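Local coordinates for uncharacterized protein (Kribbella flavida, PDB 4GB5) that is of unknown function but has a SnoaL-like domain of the NTF2 clan and probably adopts the cone-like fold that encloses a pocket in that group, at residues F69-H82 with I93-A105. Sequence-based numbering, arbitrary orientation.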
# COMPACT_ATOMS: atom_id res chain seq x y z
N PHE A 69 11.53 18.29 -4.61
CA PHE A 69 10.31 18.11 -3.85
C PHE A 69 9.79 19.46 -3.31
O PHE A 69 8.63 19.57 -2.94
CB PHE A 69 10.48 17.04 -2.74
CG PHE A 69 10.43 15.63 -3.24
CD1 PHE A 69 9.22 15.05 -3.58
CD2 PHE A 69 11.56 14.86 -3.33
CE1 PHE A 69 9.18 13.73 -4.06
CE2 PHE A 69 11.50 13.57 -3.80
CZ PHE A 69 10.29 12.99 -4.13
N GLY A 70 10.61 20.50 -3.34
CA GLY A 70 10.15 21.84 -3.02
C GLY A 70 9.11 22.41 -3.97
O GLY A 70 8.43 23.39 -3.67
N ALA A 71 8.97 21.78 -5.13
CA ALA A 71 7.97 22.17 -6.10
C ALA A 71 6.57 21.70 -5.68
O ALA A 71 5.59 22.18 -6.24
CB ALA A 71 8.31 21.58 -7.42
N PHE A 72 6.48 20.76 -4.74
CA PHE A 72 5.20 20.12 -4.40
C PHE A 72 4.65 20.52 -3.07
O PHE A 72 5.38 20.58 -2.07
CB PHE A 72 5.39 18.60 -4.42
CG PHE A 72 5.91 18.11 -5.74
CD1 PHE A 72 5.20 18.34 -6.87
CD2 PHE A 72 7.12 17.44 -5.85
CE1 PHE A 72 5.65 17.94 -8.11
CE2 PHE A 72 7.58 17.03 -7.13
CZ PHE A 72 6.86 17.30 -8.23
N SER A 73 3.34 20.76 -3.01
CA SER A 73 2.71 21.01 -1.74
C SER A 73 2.78 19.80 -0.82
O SER A 73 2.88 19.95 0.44
CB SER A 73 1.25 21.33 -1.96
OG SER A 73 1.16 22.55 -2.62
N ALA A 74 2.66 18.62 -1.41
CA ALA A 74 2.72 17.38 -0.68
C ALA A 74 3.02 16.28 -1.65
O ALA A 74 2.80 16.42 -2.86
CB ALA A 74 1.41 17.09 0.03
N THR A 75 3.52 15.18 -1.12
CA THR A 75 3.65 13.95 -1.86
C THR A 75 3.20 12.79 -1.00
O THR A 75 3.14 12.90 0.22
CB THR A 75 5.07 13.70 -2.35
OG1 THR A 75 5.97 13.67 -1.25
CG2 THR A 75 5.56 14.78 -3.30
N HIS A 76 2.90 11.65 -1.64
CA HIS A 76 2.63 10.42 -0.92
C HIS A 76 3.15 9.25 -1.75
O HIS A 76 2.75 9.04 -2.89
CB HIS A 76 1.13 10.21 -0.67
CG HIS A 76 0.83 9.10 0.30
ND1 HIS A 76 0.91 9.30 1.66
CD2 HIS A 76 0.49 7.82 0.11
CE1 HIS A 76 0.63 8.17 2.27
NE2 HIS A 76 0.37 7.26 1.36
N HIS A 77 4.06 8.50 -1.13
CA HIS A 77 4.60 7.29 -1.71
C HIS A 77 4.02 6.11 -1.00
O HIS A 77 4.31 5.92 0.18
CB HIS A 77 6.13 7.24 -1.59
CG HIS A 77 6.83 8.25 -2.43
ND1 HIS A 77 6.74 9.59 -2.17
CD2 HIS A 77 7.67 8.12 -3.48
CE1 HIS A 77 7.46 10.26 -3.06
NE2 HIS A 77 8.05 9.39 -3.86
N ALA A 78 3.27 5.27 -1.74
CA ALA A 78 2.74 4.03 -1.20
C ALA A 78 3.56 2.90 -1.80
O ALA A 78 3.42 2.57 -2.99
CB ALA A 78 1.28 3.91 -1.58
N ILE A 79 4.40 2.29 -0.98
CA ILE A 79 5.32 1.22 -1.41
C ILE A 79 4.83 -0.09 -0.81
O ILE A 79 4.63 -0.22 0.40
CB ILE A 79 6.76 1.53 -0.99
CG1 ILE A 79 7.12 2.95 -1.44
CG2 ILE A 79 7.74 0.48 -1.50
CD1 ILE A 79 8.50 3.38 -1.07
N THR A 80 4.61 -1.07 -1.69
CA THR A 80 3.96 -2.30 -1.32
C THR A 80 4.60 -3.48 -2.02
O THR A 80 5.40 -3.32 -2.97
CB THR A 80 2.48 -2.26 -1.74
OG1 THR A 80 2.37 -2.11 -3.17
CG2 THR A 80 1.76 -1.15 -1.09
N GLY A 81 4.27 -4.70 -1.60
CA GLY A 81 4.64 -5.86 -2.41
C GLY A 81 6.12 -6.20 -2.44
O GLY A 81 6.64 -6.68 -3.44
N HIS A 82 6.81 -6.02 -1.32
CA HIS A 82 8.26 -6.22 -1.25
C HIS A 82 8.65 -7.66 -1.51
O HIS A 82 8.14 -8.57 -0.86
CB HIS A 82 8.82 -5.76 0.11
CG HIS A 82 8.27 -4.45 0.55
ND1 HIS A 82 7.00 -4.34 1.08
CD2 HIS A 82 8.81 -3.21 0.57
CE1 HIS A 82 6.80 -3.08 1.41
NE2 HIS A 82 7.86 -2.37 1.08
N ILE A 93 15.79 -5.88 -3.52
CA ILE A 93 14.39 -5.74 -3.25
C ILE A 93 13.69 -5.23 -4.48
O ILE A 93 14.03 -4.18 -5.01
CB ILE A 93 14.12 -4.72 -2.16
CG1 ILE A 93 15.00 -4.96 -0.93
CG2 ILE A 93 12.65 -4.73 -1.81
CD1 ILE A 93 16.31 -4.28 -0.91
N HIS A 94 12.64 -5.94 -4.86
CA HIS A 94 11.70 -5.48 -5.87
C HIS A 94 10.43 -5.08 -5.16
O HIS A 94 9.94 -5.84 -4.30
CB HIS A 94 11.42 -6.59 -6.88
CG HIS A 94 10.27 -6.32 -7.77
ND1 HIS A 94 10.42 -5.65 -8.97
CD2 HIS A 94 8.97 -6.67 -7.69
CE1 HIS A 94 9.24 -5.58 -9.58
NE2 HIS A 94 8.34 -6.15 -8.80
N ALA A 95 9.88 -3.94 -5.50
CA ALA A 95 8.63 -3.52 -4.86
C ALA A 95 7.77 -2.73 -5.81
O ALA A 95 8.27 -2.14 -6.77
CB ALA A 95 8.89 -2.71 -3.55
N HIS A 96 6.48 -2.66 -5.49
CA HIS A 96 5.58 -1.72 -6.15
C HIS A 96 5.64 -0.35 -5.49
O HIS A 96 5.80 -0.23 -4.26
CB HIS A 96 4.14 -2.21 -5.99
CG HIS A 96 3.69 -3.21 -7.00
ND1 HIS A 96 4.31 -4.43 -7.21
CD2 HIS A 96 2.65 -3.16 -7.88
CE1 HIS A 96 3.69 -5.06 -8.19
NE2 HIS A 96 2.69 -4.32 -8.61
N VAL A 97 5.50 0.69 -6.30
CA VAL A 97 5.34 2.05 -5.82
C VAL A 97 4.27 2.80 -6.56
O VAL A 97 4.19 2.75 -7.78
CB VAL A 97 6.70 2.83 -5.85
CG1 VAL A 97 7.33 2.86 -7.18
CG2 VAL A 97 6.51 4.27 -5.31
N ARG A 98 3.48 3.52 -5.78
CA ARG A 98 2.53 4.50 -6.29
C ARG A 98 2.87 5.84 -5.66
O ARG A 98 2.70 6.00 -4.43
CB ARG A 98 1.11 4.07 -5.94
CG ARG A 98 0.04 5.02 -6.52
CD ARG A 98 -1.37 4.47 -6.29
NE ARG A 98 -2.33 5.17 -7.08
CZ ARG A 98 -2.82 6.37 -6.83
NH1 ARG A 98 -2.46 7.04 -5.74
NH2 ARG A 98 -3.71 6.88 -7.63
N ALA A 99 3.35 6.80 -6.47
CA ALA A 99 3.86 8.07 -5.92
C ALA A 99 3.00 9.19 -6.47
O ALA A 99 2.95 9.39 -7.68
CB ALA A 99 5.29 8.28 -6.30
N GLU A 100 2.35 9.91 -5.57
CA GLU A 100 1.52 11.07 -5.89
C GLU A 100 2.28 12.33 -5.52
O GLU A 100 2.86 12.40 -4.45
CB GLU A 100 0.24 11.05 -5.08
CG GLU A 100 -0.70 9.94 -5.47
CD GLU A 100 -1.74 9.69 -4.40
OE1 GLU A 100 -1.37 9.27 -3.26
OE2 GLU A 100 -2.92 9.92 -4.69
N HIS A 101 2.19 13.36 -6.38
CA HIS A 101 2.88 14.63 -6.13
C HIS A 101 1.89 15.75 -6.50
O HIS A 101 1.45 15.84 -7.67
CB HIS A 101 4.11 14.79 -7.01
CG HIS A 101 4.99 13.59 -7.12
ND1 HIS A 101 4.67 12.49 -7.89
CD2 HIS A 101 6.23 13.35 -6.63
CE1 HIS A 101 5.64 11.60 -7.84
NE2 HIS A 101 6.59 12.09 -7.06
N TRP A 102 1.53 16.58 -5.53
CA TRP A 102 0.57 17.66 -5.74
C TRP A 102 1.27 18.97 -5.90
O TRP A 102 2.07 19.36 -5.04
CB TRP A 102 -0.41 17.71 -4.60
CG TRP A 102 -1.42 16.56 -4.60
CD1 TRP A 102 -2.58 16.51 -5.31
CD2 TRP A 102 -1.33 15.34 -3.88
NE1 TRP A 102 -3.20 15.31 -5.07
CE2 TRP A 102 -2.47 14.59 -4.18
CE3 TRP A 102 -0.39 14.80 -2.99
CZ2 TRP A 102 -2.69 13.34 -3.65
CZ3 TRP A 102 -0.64 13.57 -2.44
CH2 TRP A 102 -1.76 12.84 -2.81
N LEU A 103 0.96 19.66 -6.98
CA LEU A 103 1.46 21.01 -7.21
C LEU A 103 0.59 22.01 -6.49
O LEU A 103 -0.61 21.83 -6.38
CB LEU A 103 1.44 21.36 -8.70
CG LEU A 103 2.51 20.69 -9.55
CD1 LEU A 103 3.88 21.24 -9.18
CD2 LEU A 103 2.54 19.16 -9.37
N PRO A 104 1.20 23.09 -6.02
CA PRO A 104 0.38 24.16 -5.44
C PRO A 104 -0.52 24.78 -6.49
O PRO A 104 -0.23 24.81 -7.66
CB PRO A 104 1.42 25.17 -4.95
CG PRO A 104 2.61 24.93 -5.79
CD PRO A 104 2.62 23.46 -6.14
N ALA A 105 -1.63 25.32 -6.02
CA ALA A 105 -2.57 26.01 -6.87
C ALA A 105 -1.95 27.15 -7.67
O ALA A 105 -2.37 27.43 -8.80
CB ALA A 105 -3.76 26.53 -6.01
O HOH W 1 6.09 -6.17 -6.11
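Water 1 joins the two strands where their pairing slips by one residue: Gly81 O accepts from it at 2.8 Å, and His96 ND1, with the water in its ring plane, stands 2.7 Å from the water oxygen. His96 NE2 is hydrogen-bonded to Asp25 of the third subunit, so the ring is held at both nitrogens. Gly81, with positive phi, is an extra residue, a beta bulge, after which antiparallel pairing continues one residue out of step, His82 lying nearest Ala95. Before it, paired backbone bonds link His76 with Glu100, Ala78 with Arg98 and Thr80 with His96; Ala78 N to Arg98 O, at 2.8 Å, is practically straight (179°).

On the face of Thr75, His77 and Ile79, the packing is aromatic and aliphatic. His101 CB sits over the centre of the Phe72 ring, 3.7 Å from the centroid and 12° off the normal, a CH-pi contact. Because chi1 of -45° sets the imidazole beside its own backbone N, CD2 reaches Thr75 CG2 at 3.7 Å and meets Phe69 CE1 in the ring plane. The Trp115 ring stacks on this imidazole while Trp115 O, in the backbone, is hydrogen-bonded to ND1. Ala99 CB lies over one face of the His77 ring, offset toward the rim, and Leu103 CD2 closes the in-plane edge of Phe72 at 3.6 Å from CE1.

The reverse face is mixed. Trp102 CE3 lies 3.6 Å from Ala74 O, its ring stacking on Tyr143 of the second subunit. Glu100 OE1 approaches His76 CB, carboxylate and imidazole steeply inclined. Glu100 OE2 bridges to Arg98 NH1 at 3.1 Å and to Arg98 of the second subunit, while Arg98 NH2 pairs with Glu100 of the third. The hairpin thus divides its chemistry: helix 6-25 covers the His77 face, Ala24 touching Phe69 and His77, with side chains of adjacent strand 114-128 beside it, whereas the other carries intersubunit salt bridges, whose carboxylates, with a bound phosphate ion probably from the crystallisation liquor, probably offset the gathered guanidinium charges.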